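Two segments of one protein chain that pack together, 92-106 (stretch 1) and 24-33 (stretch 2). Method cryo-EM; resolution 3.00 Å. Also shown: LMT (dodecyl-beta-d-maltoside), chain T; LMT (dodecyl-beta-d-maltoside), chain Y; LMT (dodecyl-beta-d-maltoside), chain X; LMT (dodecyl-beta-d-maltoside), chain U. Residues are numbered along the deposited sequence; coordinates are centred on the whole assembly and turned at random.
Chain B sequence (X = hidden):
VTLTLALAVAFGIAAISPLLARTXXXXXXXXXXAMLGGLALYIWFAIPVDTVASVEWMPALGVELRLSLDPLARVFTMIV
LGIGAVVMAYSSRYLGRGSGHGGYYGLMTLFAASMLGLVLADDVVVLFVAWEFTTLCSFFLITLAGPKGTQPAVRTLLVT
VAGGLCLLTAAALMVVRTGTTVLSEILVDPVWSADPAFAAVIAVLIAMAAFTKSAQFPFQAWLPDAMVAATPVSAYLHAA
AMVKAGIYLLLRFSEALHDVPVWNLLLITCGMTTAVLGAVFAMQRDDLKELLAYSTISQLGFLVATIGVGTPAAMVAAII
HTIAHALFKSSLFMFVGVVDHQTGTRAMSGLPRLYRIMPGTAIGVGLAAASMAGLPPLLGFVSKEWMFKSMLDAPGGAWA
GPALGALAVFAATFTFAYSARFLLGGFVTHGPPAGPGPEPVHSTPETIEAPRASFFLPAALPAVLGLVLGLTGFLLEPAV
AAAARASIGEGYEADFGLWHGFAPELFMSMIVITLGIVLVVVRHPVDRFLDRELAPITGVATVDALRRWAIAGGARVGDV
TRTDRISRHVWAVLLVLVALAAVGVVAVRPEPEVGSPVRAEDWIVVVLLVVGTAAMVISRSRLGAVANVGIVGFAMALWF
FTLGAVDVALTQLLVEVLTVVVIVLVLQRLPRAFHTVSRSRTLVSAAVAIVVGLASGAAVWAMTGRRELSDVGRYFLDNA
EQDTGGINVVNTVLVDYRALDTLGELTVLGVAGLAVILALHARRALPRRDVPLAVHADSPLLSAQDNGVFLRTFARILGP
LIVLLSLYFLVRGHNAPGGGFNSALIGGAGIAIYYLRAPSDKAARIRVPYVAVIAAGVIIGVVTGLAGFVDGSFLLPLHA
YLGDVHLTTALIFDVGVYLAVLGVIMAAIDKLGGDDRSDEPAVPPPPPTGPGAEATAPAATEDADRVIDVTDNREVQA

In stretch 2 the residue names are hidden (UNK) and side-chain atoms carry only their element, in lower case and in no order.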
ATOM      1  N   SER B  92      40.111 -29.880  15.075  1.00 84.20           N
ATOM      2  CA  SER B  92      41.371 -29.289  14.643  1.00 84.20           C
ATOM      3  C   SER B  92      42.167 -30.253  13.777  1.00 84.20           C
ATOM      4  O   SER B  92      42.979 -29.820  12.953  1.00 84.20           O
ATOM      5  CB  SER B  92      42.199 -28.867  15.852  1.00 84.20           C
ATOM      6  OG  SER B  92      43.440 -28.336  15.432  1.00 84.20           O
ATOM      7  N   ARG B  93      41.956 -31.558  13.950  1.00 84.80           N
ATOM      8  CA  ARG B  93      42.591 -32.564  13.113  1.00 84.80           C
ATOM      9  C   ARG B  93      41.643 -33.213  12.117  1.00 84.80           C
ATOM     10  O   ARG B  93      42.115 -33.837  11.162  1.00 84.80           O
ATOM     11  CB  ARG B  93      43.225 -33.662  13.978  1.00 84.80           C
ATOM     12  CG  ARG B  93      44.572 -33.289  14.567  1.00 84.80           C
ATOM     13  CD  ARG B  93      45.451 -32.600  13.544  1.00 84.80           C
ATOM     14  NE  ARG B  93      46.567 -31.901  14.170  1.00 84.80           N
ATOM     15  CZ  ARG B  93      47.184 -30.853  13.634  1.00 84.80           C
ATOM     16  NH1 ARG B  93      48.191 -30.275  14.272  1.00 84.80           N
ATOM     17  NH2 ARG B  93      46.791 -30.380  12.461  1.00 84.80           N
ATOM     18  N   TYR B  94      40.329 -33.088  12.312  1.00 83.69           N
ATOM     19  CA  TYR B  94      39.386 -33.677  11.370  1.00 83.69           C
ATOM     20  C   TYR B  94      39.325 -32.874  10.075  1.00 83.69           C
ATOM     21  O   TYR B  94      39.374 -33.442   8.979  1.00 83.69           O
ATOM     22  CB  TYR B  94      37.999 -33.771  12.004  1.00 83.69           C
ATOM     23  CG  TYR B  94      36.886 -33.983  11.006  1.00 83.69           C
ATOM     24  CD1 TYR B  94      36.576 -35.252  10.547  1.00 83.69           C
ATOM     25  CD2 TYR B  94      36.148 -32.914  10.520  1.00 83.69           C
ATOM     26  CE1 TYR B  94      35.563 -35.450   9.637  1.00 83.69           C
ATOM     27  CE2 TYR B  94      35.134 -33.103   9.609  1.00 83.69           C
ATOM     28  CZ  TYR B  94      34.845 -34.374   9.171  1.00 83.69           C
ATOM     29  OH  TYR B  94      33.833 -34.567   8.262  1.00 83.69           O
ATOM     30  N   LEU B  95      39.202 -31.554  10.185  1.00 84.84           N
ATOM     31  CA  LEU B  95      39.058 -30.711   9.007  1.00 84.84           C
ATOM     32  C   LEU B  95      40.288 -30.811   8.112  1.00 84.84           C
ATOM     33  O   LEU B  95      41.395 -31.107   8.567  1.00 84.84           O
ATOM     34  CB  LEU B  95      38.832 -29.256   9.418  1.00 84.84           C
ATOM     35  CG  LEU B  95      37.588 -28.954  10.249  1.00 84.84           C
ATOM     36  CD1 LEU B  95      37.462 -27.462  10.482  1.00 84.84           C
ATOM     37  CD2 LEU B  95      36.347 -29.490   9.564  1.00 84.84           C
ATOM     38  N   GLY B  96      40.080 -30.564   6.822  1.00 89.67           N
ATOM     39  CA  GLY B  96      41.179 -30.597   5.882  1.00 89.67           C
ATOM     40  C   GLY B  96      42.156 -29.460   6.101  1.00 89.67           C
ATOM     41  O   GLY B  96      41.872 -28.471   6.776  1.00 89.67           O
ATOM     42  N   ARG B  97      43.342 -29.609   5.509  1.00 92.65           N
ATOM     43  CA  ARG B  97      44.408 -28.617   5.645  1.00 92.65           C
ATOM     44  C   ARG B  97      44.086 -27.405   4.771  1.00 92.65           C
ATOM     45  O   ARG B  97      44.767 -27.092   3.792  1.00 92.65           O
ATOM     46  CB  ARG B  97      45.755 -29.225   5.285  1.00 92.65           C
ATOM     47  CG  ARG B  97      46.319 -30.154   6.342  1.00 92.65           C
ATOM     48  CD  ARG B  97      46.219 -31.606   5.909  1.00 92.65           C
ATOM     49  NE  ARG B  97      46.887 -32.506   6.844  1.00 92.65           N
ATOM     50  CZ  ARG B  97      48.196 -32.735   6.855  1.00 92.65           C
ATOM     51  NH1 ARG B  97      48.986 -32.129   5.979  1.00 92.65           N
ATOM     52  NH2 ARG B  97      48.716 -33.571   7.742  1.00 92.65           N
ATOM     53  N   GLY B  98      43.011 -26.714   5.148  1.00 93.63           N
ATOM     54  CA  GLY B  98      42.586 -25.514   4.466  1.00 93.63           C
ATOM     55  C   GLY B  98      42.954 -24.255   5.237  1.00 93.63           C
ATOM     56  O   GLY B  98      43.457 -24.292   6.357  1.00 93.63           O
ATOM     57  N   SER B  99      42.689 -23.118   4.601  1.00 94.55           N
ATOM     58  CA  SER B  99      42.929 -21.813   5.203  1.00 94.55           C
ATOM     59  C   SER B  99      41.658 -21.127   5.668  1.00 94.55           C
ATOM     60  O   SER B  99      41.677 -20.425   6.680  1.00 94.55           O
ATOM     61  CB  SER B  99      43.657 -20.898   4.213  1.00 94.55           C
ATOM     62  OG  SER B  99      43.364 -19.537   4.474  1.00 94.55           O
ATOM     63  N   GLY B 100      40.551 -21.310   4.955  1.00 91.86           N
ATOM     64  CA  GLY B 100      39.300 -20.700   5.352  1.00 91.86           C
ATOM     65  C   GLY B 100      38.366 -21.668   6.046  1.00 91.86           C
ATOM     66  O   GLY B 100      37.707 -22.484   5.396  1.00 91.86           O
ATOM     67  N   HIS B 101      38.303 -21.582   7.374  1.00 86.92           N
ATOM     68  CA  HIS B 101      37.388 -22.391   8.166  1.00 86.92           C
ATOM     69  C   HIS B 101      36.614 -21.554   9.175  1.00 86.92           C
ATOM     70  O   HIS B 101      36.014 -22.118  10.097  1.00 86.92           O
ATOM     71  CB  HIS B 101      38.142 -23.510   8.890  1.00 86.92           C
ATOM     72  CG  HIS B 101      38.370 -24.726   8.049  1.00 86.92           C
ATOM     73  ND1 HIS B 101      39.608 -25.312   7.908  1.00 86.92           N
ATOM     74  CD2 HIS B 101      37.516 -25.468   7.305  1.00 86.92           C
ATOM     75  CE1 HIS B 101      39.508 -26.361   7.113  1.00 86.92           C
ATOM     76  NE2 HIS B 101      38.248 -26.478   6.734  1.00 86.92           N
ATOM     77  N   GLY B 102      36.620 -20.228   9.029  1.00 84.37           N
ATOM     78  CA  GLY B 102      35.944 -19.380   9.993  1.00 84.37           C
ATOM     79  C   GLY B 102      34.452 -19.622  10.069  1.00 84.37           C
ATOM     80  O   GLY B 102      33.852 -19.478  11.134  1.00 84.37           O
ATOM     81  N   GLY B 103      33.832 -19.991   8.948  1.00 83.95           N
ATOM     82  CA  GLY B 103      32.405 -20.259   8.964  1.00 83.95           C
ATOM     83  C   GLY B 103      32.032 -21.436   9.840  1.00 83.95           C
ATOM     84  O   GLY B 103      30.919 -21.495  10.369  1.00 83.95           O
ATOM     85  N   TYR B 104      32.952 -22.383  10.012  1.00 82.98           N
ATOM     86  CA  TYR B 104      32.679 -23.541  10.853  1.00 82.98           C
ATOM     87  C   TYR B 104      32.909 -23.228  12.326  1.00 82.98           C
ATOM     88  O   TYR B 104      32.093 -23.597  13.177  1.00 82.98           O
ATOM     89  CB  TYR B 104      33.546 -24.719  10.406  1.00 82.98           C
ATOM     90  CG  TYR B 104      33.592 -25.872  11.378  1.00 82.98           C
ATOM     91  CD1 TYR B 104      34.547 -25.921  12.385  1.00 82.98           C
ATOM     92  CD2 TYR B 104      32.699 -26.925  11.276  1.00 82.98           C
ATOM     93  CE1 TYR B 104      34.595 -26.970  13.269  1.00 82.98           C
ATOM     94  CE2 TYR B 104      32.745 -27.981  12.156  1.00 82.98           C
ATOM     95  CZ  TYR B 104      33.693 -27.998  13.150  1.00 82.98           C
ATOM     96  OH  TYR B 104      33.742 -29.048  14.031  1.00 82.98           O
ATOM     97  N   TYR B 105      34.009 -22.547  12.646  1.00 80.50           N
ATOM     98  CA  TYR B 105      34.335 -22.287  14.045  1.00 80.50           C
ATOM     99  C   TYR B 105      33.451 -21.192  14.625  1.00 80.50           C
ATOM    100  O   TYR B 105      32.962 -21.311  15.754  1.00 80.50           O
ATOM    101  CB  TYR B 105      35.811 -21.924  14.180  1.00 80.50           C
ATOM    102  CG  TYR B 105      36.725 -23.115  14.052  1.00 80.50           C
ATOM    103  CD1 TYR B 105      36.804 -24.061  15.062  1.00 80.50           C
ATOM    104  CD2 TYR B 105      37.502 -23.300  12.920  1.00 80.50           C
ATOM    105  CE1 TYR B 105      37.633 -25.152  14.950  1.00 80.50           C
ATOM    106  CE2 TYR B 105      38.335 -24.388  12.801  1.00 80.50           C
ATOM    107  CZ  TYR B 105      38.396 -25.312  13.818  1.00 80.50           C
ATOM    108  OH  TYR B 105      39.224 -26.400  13.705  1.00 80.50           O
ATOM    109  N   GLY B 106      33.232 -20.116  13.869  1.00 81.22           N
ATOM    110  CA  GLY B 106      32.360 -19.048  14.327  1.00 81.22           C
ATOM    111  C   GLY B 106      30.947 -19.495  14.618  1.00 81.22           C
ATOM    112  O   GLY B 106      30.210 -18.783  15.306  1.00 81.22           O
ATOM    113  N   UNK B  24      45.449 -19.443  12.030  1.00 88.57           N
ATOM    114  CA  UNK B  24      45.727 -20.871  11.962  1.00 88.57           C
ATOM    115  C   UNK B  24      44.619 -21.527  11.152  1.00 88.57           C
ATOM    116  O   UNK B  24      43.448 -21.451  11.533  1.00 88.57           O
ATOM    117  s   UNK B  24      46.109 -21.224  16.088  1.00 88.57           S
ATOM    118  c   UNK B  24      46.813 -19.913  17.082  1.00 88.57           C
ATOM    119  c   UNK B  24      46.305 -20.541  14.433  1.00 88.57           C
ATOM    120  c   UNK B  24      45.809 -21.487  13.357  1.00 88.57           C
ATOM    121  N   UNK B  25      44.990 -22.166  10.044  1.00 90.91           N
ATOM    122  CA  UNK B  25      44.016 -22.729   9.127  1.00 90.91           C
ATOM    123  C   UNK B  25      43.009 -23.651   9.784  1.00 90.91           C
ATOM    124  O   UNK B  25      41.820 -23.330   9.855  1.00 90.91           O
ATOM    125  N   UNK B  26      43.475 -24.798  10.274  1.00 88.36           N
ATOM    126  CA  UNK B  26      42.633 -25.707  11.034  1.00 88.36           C
ATOM    127  C   UNK B  26      43.084 -25.887  12.472  1.00 88.36           C
ATOM    128  O   UNK B  26      42.301 -26.389  13.283  1.00 88.36           O
ATOM    129  c   UNK B  26      43.734 -29.225   9.789  1.00 88.36           C
ATOM    130  n   UNK B  26      46.173 -31.961   9.759  1.00 88.36           N
ATOM    131  c   UNK B  26      42.574 -27.087  10.362  1.00 88.36           C
ATOM    132  c   UNK B  26      43.866 -27.873  10.455  1.00 88.36           C
ATOM    133  n   UNK B  26      44.013 -31.908   8.994  1.00 88.36           N
ATOM    134  c   UNK B  26      45.041 -31.301   9.569  1.00 88.36           C
ATOM    135  n   UNK B  26      44.936 -30.034   9.955  1.00 88.36           N
ATOM    136  N   UNK B  27      44.312 -25.493  12.812  1.00 88.97           N
ATOM    137  CA  UNK B  27      44.786 -25.589  14.186  1.00 88.97           C
ATOM    138  C   UNK B  27      44.072 -24.627  15.122  1.00 88.97           C
ATOM    139  O   UNK B  27      44.311 -24.684  16.332  1.00 88.97           O
ATOM    140  o   UNK B  27      46.597 -27.247  12.868  1.00 88.97           O
ATOM    141  c   UNK B  27      47.059 -26.143  13.224  1.00 88.97           C
ATOM    142  o   UNK B  27      48.125 -25.673  12.776  1.00 88.97           O
ATOM    143  c   UNK B  27      46.291 -25.335  14.248  1.00 88.97           C
ATOM    144  N   UNK B  28      43.209 -23.753  14.599  1.00 87.10           N
ATOM    145  CA  UNK B  28      42.451 -22.850  15.454  1.00 87.10           C
ATOM    146  C   UNK B  28      41.528 -23.598  16.401  1.00 87.10           C
ATOM    147  O   UNK B  28      41.060 -23.016  17.384  1.00 87.10           O
ATOM    148  c   UNK B  28      41.638 -21.873  14.607  1.00 87.10           C
ATOM    149  N   UNK B  29      41.246 -24.870  16.124  1.00 86.60           N
ATOM    150  CA  UNK B  29      40.495 -25.675  17.062  1.00 86.60           C
ATOM    151  C   UNK B  29      41.248 -26.023  18.327  1.00 86.60           C
ATOM    152  O   UNK B  29      40.626 -26.502  19.280  1.00 86.60           O
ATOM    153  N   UNK B  30      42.561 -25.803  18.358  1.00 86.59           N
ATOM    154  CA  UNK B  30      43.349 -26.085  19.550  1.00 86.59           C
ATOM    155  C   UNK B  30      43.199 -24.980  20.594  1.00 86.59           C
ATOM    156  O   UNK B  30      42.976 -25.290  21.771  1.00 86.59           O
ATOM    157  c   UNK B  30      44.444 -31.636  19.481  1.00 86.59           C
ATOM    158  c   UNK B  30      43.963 -30.714  20.416  1.00 86.59           C
ATOM    159  c   UNK B  30      45.767 -27.836  17.387  1.00 86.59           C
ATOM    160  c   UNK B  30      45.093 -31.231  18.349  1.00 86.59           C
ATOM    161  c   UNK B  30      44.824 -26.296  19.195  1.00 86.59           C
ATOM    162  c   UNK B  30      45.258 -29.865  18.160  1.00 86.59           C
ATOM    163  c   UNK B  30      45.118 -27.619  18.564  1.00 86.59           C
ATOM    164  c   UNK B  30      44.780 -28.913  19.079  1.00 86.59           C
ATOM    165  c   UNK B  30      44.123 -29.358  20.229  1.00 86.59           C
ATOM    166  n   UNK B  30      45.853 -29.182  17.134  1.00 86.59           N
ATOM    167  N   UNK B  31      43.323 -23.694  20.237  1.00 85.21           N
ATOM    168  CA  UNK B  31      43.049 -22.658  21.246  1.00 85.21           C
ATOM    169  C   UNK B  31      41.622 -22.697  21.756  1.00 85.21           C
ATOM    170  O   UNK B  31      41.402 -22.651  22.972  1.00 85.21           O
ATOM    171  c   UNK B  31      44.320 -21.749  19.459  1.00 85.21           C
ATOM    172  c   UNK B  31      43.361 -21.355  20.500  1.00 85.21           C
ATOM    173  c   UNK B  31      43.850 -23.090  19.001  1.00 85.21           C
ATOM    174  N   UNK B  32      40.643 -22.795  20.853  1.00 84.63           N
ATOM    175  CA  UNK B  32      39.246 -22.828  21.271  1.00 84.63           C
ATOM    176  C   UNK B  32      38.975 -23.997  22.209  1.00 84.63           C
ATOM    177  O   UNK B  32      38.279 -23.841  23.218  1.00 84.63           O
ATOM    178  c   UNK B  32      38.229 -20.418  19.726  1.00 84.63           C
ATOM    179  c   UNK B  32      38.524 -21.744  19.057  1.00 84.63           C
ATOM    180  c   UNK B  32      37.647 -21.930  17.836  1.00 84.63           C
ATOM    181  c   UNK B  32      38.335 -22.893  20.047  1.00 84.63           C
ATOM    182  N   UNK B  33      39.527 -25.173  21.901  1.00 83.71           N
ATOM    183  CA  UNK B  33      39.395 -26.308  22.809  1.00 83.71           C
ATOM    184  C   UNK B  33      39.959 -25.980  24.184  1.00 83.71           C
ATOM    185  O   UNK B  33      39.402 -26.392  25.207  1.00 83.71           O
ATOM    186  c   UNK B  33      40.091 -27.535  22.226  1.00 83.71           C
TER
HETATM  187  C1  LMT T1203      35.212 -18.026   4.922  1.00 82.26           C
HETATM  188  C2  LMT T1203      35.320 -17.053   6.056  1.00 82.26           C
HETATM  189  C3  LMT T1203      34.034 -16.555   6.627  1.00 82.26           C
HETATM  190  C4  LMT T1203      34.371 -15.533   7.679  1.00 82.26           C
HETATM  191  C5  LMT T1203      33.143 -15.141   8.427  1.00 82.26           C
HETATM  192  C6  LMT T1203      32.778 -16.143   9.471  1.00 82.26           C
HETATM  193  C7  LMT T1203      31.422 -15.824  10.025  1.00 82.26           C
HETATM  194  C8  LMT T1203      31.235 -16.559  11.305  1.00 82.26           C
HETATM  195  C9  LMT T1203      31.300 -15.694  12.520  1.00 82.26           C
HETATM  196  C10 LMT T1203      30.199 -16.138  13.440  1.00 82.26           C
HETATM  197  C11 LMT T1203      30.338 -15.528  14.798  1.00 82.26           C
HETATM  198  C12 LMT T1203      29.905 -14.103  14.811  1.00 82.26           C
HETATM  199  C1  LMT Y1208      44.852 -28.259  23.922  1.00 84.55           C
HETATM  200  C2  LMT Y1208      46.228 -28.776  23.636  1.00 84.55           C
HETATM  201  C3  LMT Y1208      46.907 -28.224  22.427  1.00 84.55           C
HETATM  202  C4  LMT Y1208      47.966 -29.212  22.013  1.00 84.55           C
HETATM  203  C5  LMT Y1208      48.476 -28.877  20.652  1.00 84.55           C
HETATM  204  C6  LMT Y1208      49.073 -30.062  19.968  1.00 84.55           C
HETATM  205  C7  LMT Y1208      49.344 -29.734  18.529  1.00 84.55           C
HETATM  206  C8  LMT Y1208      50.290 -30.741  17.976  1.00 84.55           C
HETATM  207  C9  LMT Y1208      50.687 -30.500  16.555  1.00 84.55           C
HETATM  208  C10 LMT Y1208      51.513 -29.244  16.525  1.00 84.55           C
HETATM  209  C11 LMT Y1208      52.289 -29.124  15.253  1.00 84.55           C
HETATM  210  C12 LMT Y1208      51.412 -28.777  14.099  1.00 84.55           C
HETATM  211  C1  LMT X1207      40.415 -31.520  25.738  1.00 86.85           C
HETATM  212  C2  LMT X1207      41.556 -31.791  24.889  1.00 86.85           C
HETATM  213  C3  LMT X1207      41.982 -32.975  24.332  1.00 86.85           C
HETATM  214  C4  LMT X1207      43.303 -33.341  23.888  1.00 86.85           C
HETATM  215  C5  LMT X1207      44.043 -33.052  22.751  1.00 86.85           C
HETATM  216  C6  LMT X1207      44.913 -33.943  22.960  1.00 86.85           C
HETATM  217  C7  LMT X1207      45.684 -33.403  22.040  1.00 86.85           C
HETATM  218  C8  LMT X1207      47.065 -33.379  21.984  1.00 86.85           C
HETATM  219  C9  LMT X1207      47.917 -34.432  21.511  1.00 86.85           C
HETATM  220  C10 LMT X1207      49.103 -34.469  20.515  1.00 86.85           C
HETATM  221  C11 LMT X1207      50.416 -35.117  21.001  1.00 86.85           C
HETATM  222  C12 LMT X1207      51.510 -35.538  20.062  1.00 86.85           C
HETATM  223  C1  LMT U1204      32.459 -20.692   4.620  1.00 78.70           C
HETATM  224  C2  LMT U1204      31.089 -20.565   5.213  1.00 78.70           C
HETATM  225  C3  LMT U1204      30.769 -19.269   5.879  1.00 78.70           C
HETATM  226  C4  LMT U1204      29.529 -19.485   6.704  1.00 78.70           C
HETATM  227  C5  LMT U1204      29.113 -18.215   7.361  1.00 78.70           C
HETATM  228  C6  LMT U1204      28.049 -18.436   8.383  1.00 78.70           C
HETATM  229  C7  LMT U1204      27.685 -17.130   9.024  1.00 78.70           C
HETATM  230  C8  LMT U1204      26.764 -17.388  10.165  1.00 78.70           C
HETATM  231  C9  LMT U1204      26.370 -16.160  10.917  1.00 78.70           C
HETATM  232  C10 LMT U1204      25.852 -16.594  12.258  1.00 78.70           C
HETATM  233  C11 LMT U1204      24.358 -16.634  12.278  1.00 78.70           C
HETATM  234  C12 LMT U1204      23.821 -16.646  13.668  1.00 78.70           C

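Position 24 carries three carbons and a sulfur in an unbranched chain, pointing away from stretch 1 and touching nothing there: Met 24, the first residue past a helix.

Position 25 has no side-chain atoms. Its CA lies 3.2 Å from Gly 98 O, a CA-H...O contact, and an ideal CB would fall 2.2 Å from that same oxygen. The backbones press together too closely for any side chain, so this is Gly 25.

Position 26 points toward stretch 1 and runs out as three carbons and a nitrogen, then a carbon bearing two more nitrogens. One of these end nitrogens lies 2.8 Å from Leu 95 O, in the loop after the helix of Ser 92. The group is a guanidinium, hence Arg 26. Extended beyond chi1 (p, then t, t), it donates a hydrogen bond from NH2 to that carbonyl. Arg 97 NE lies over one face of the guanidinium, 3.1 Å from Arg 26 NH1, and Arg 93 CD over the opposite face. Arg 93 NH2 also sits 3.1 Å from Arg 26 NE; these nitrogens are all donors, so like charges crowd here without bonding.

Position 27 has two carbons, the second carrying two oxygens, with no side-chain nitrogen. Its CB points away, yet one of the two oxygens returns to within 3.2 Å of Arg 93 NH2. This is a carboxylate, so Asp 27; its OD1 makes a salt bridge that sets a negative charge beside the crowded arginines.

Position 28 has one carbon, CB, which is set sideways and comes no nearer than 4.5 Å to Tyr 105 CE2: Ala 28.

Position 29 again has none. An ideal CB would stand 2.9 Å from both Tyr 105 OH and Ser 92 CB, a clash with each; this is Gly 29, closing a type I turn begun at Arg 26.

Position 30 shows one carbon, then fused five- and six-membered rings with eight carbons and a nitrogen. Ser 92 CB sits over the five-membered ring, 3.9 Å from its centroid, while detergent chain Y covers the opposite face: Trp 30.

At position 31 three carbons close onto the backbone N, out of reach of stretch 1: Pro 31. Position 32 has four carbons forked at the second, and a terminal carbon lies 3.6 Å from Tyr 105 CD1: Leu 32. Position 33, one carbon and out of reach, is Ala 33.

The contact works by close backbone approach at two glycines, with Arg 26 between them. Its side chain binds Leu 95, Arg 26 O accepts a hydrogen bond from Ser 92 OG at 3.1 Å, and Leu 32 packs against Tyr 105 one turn on from Gly 29.

Stretch 2 24-33: MGRDAGWPLA
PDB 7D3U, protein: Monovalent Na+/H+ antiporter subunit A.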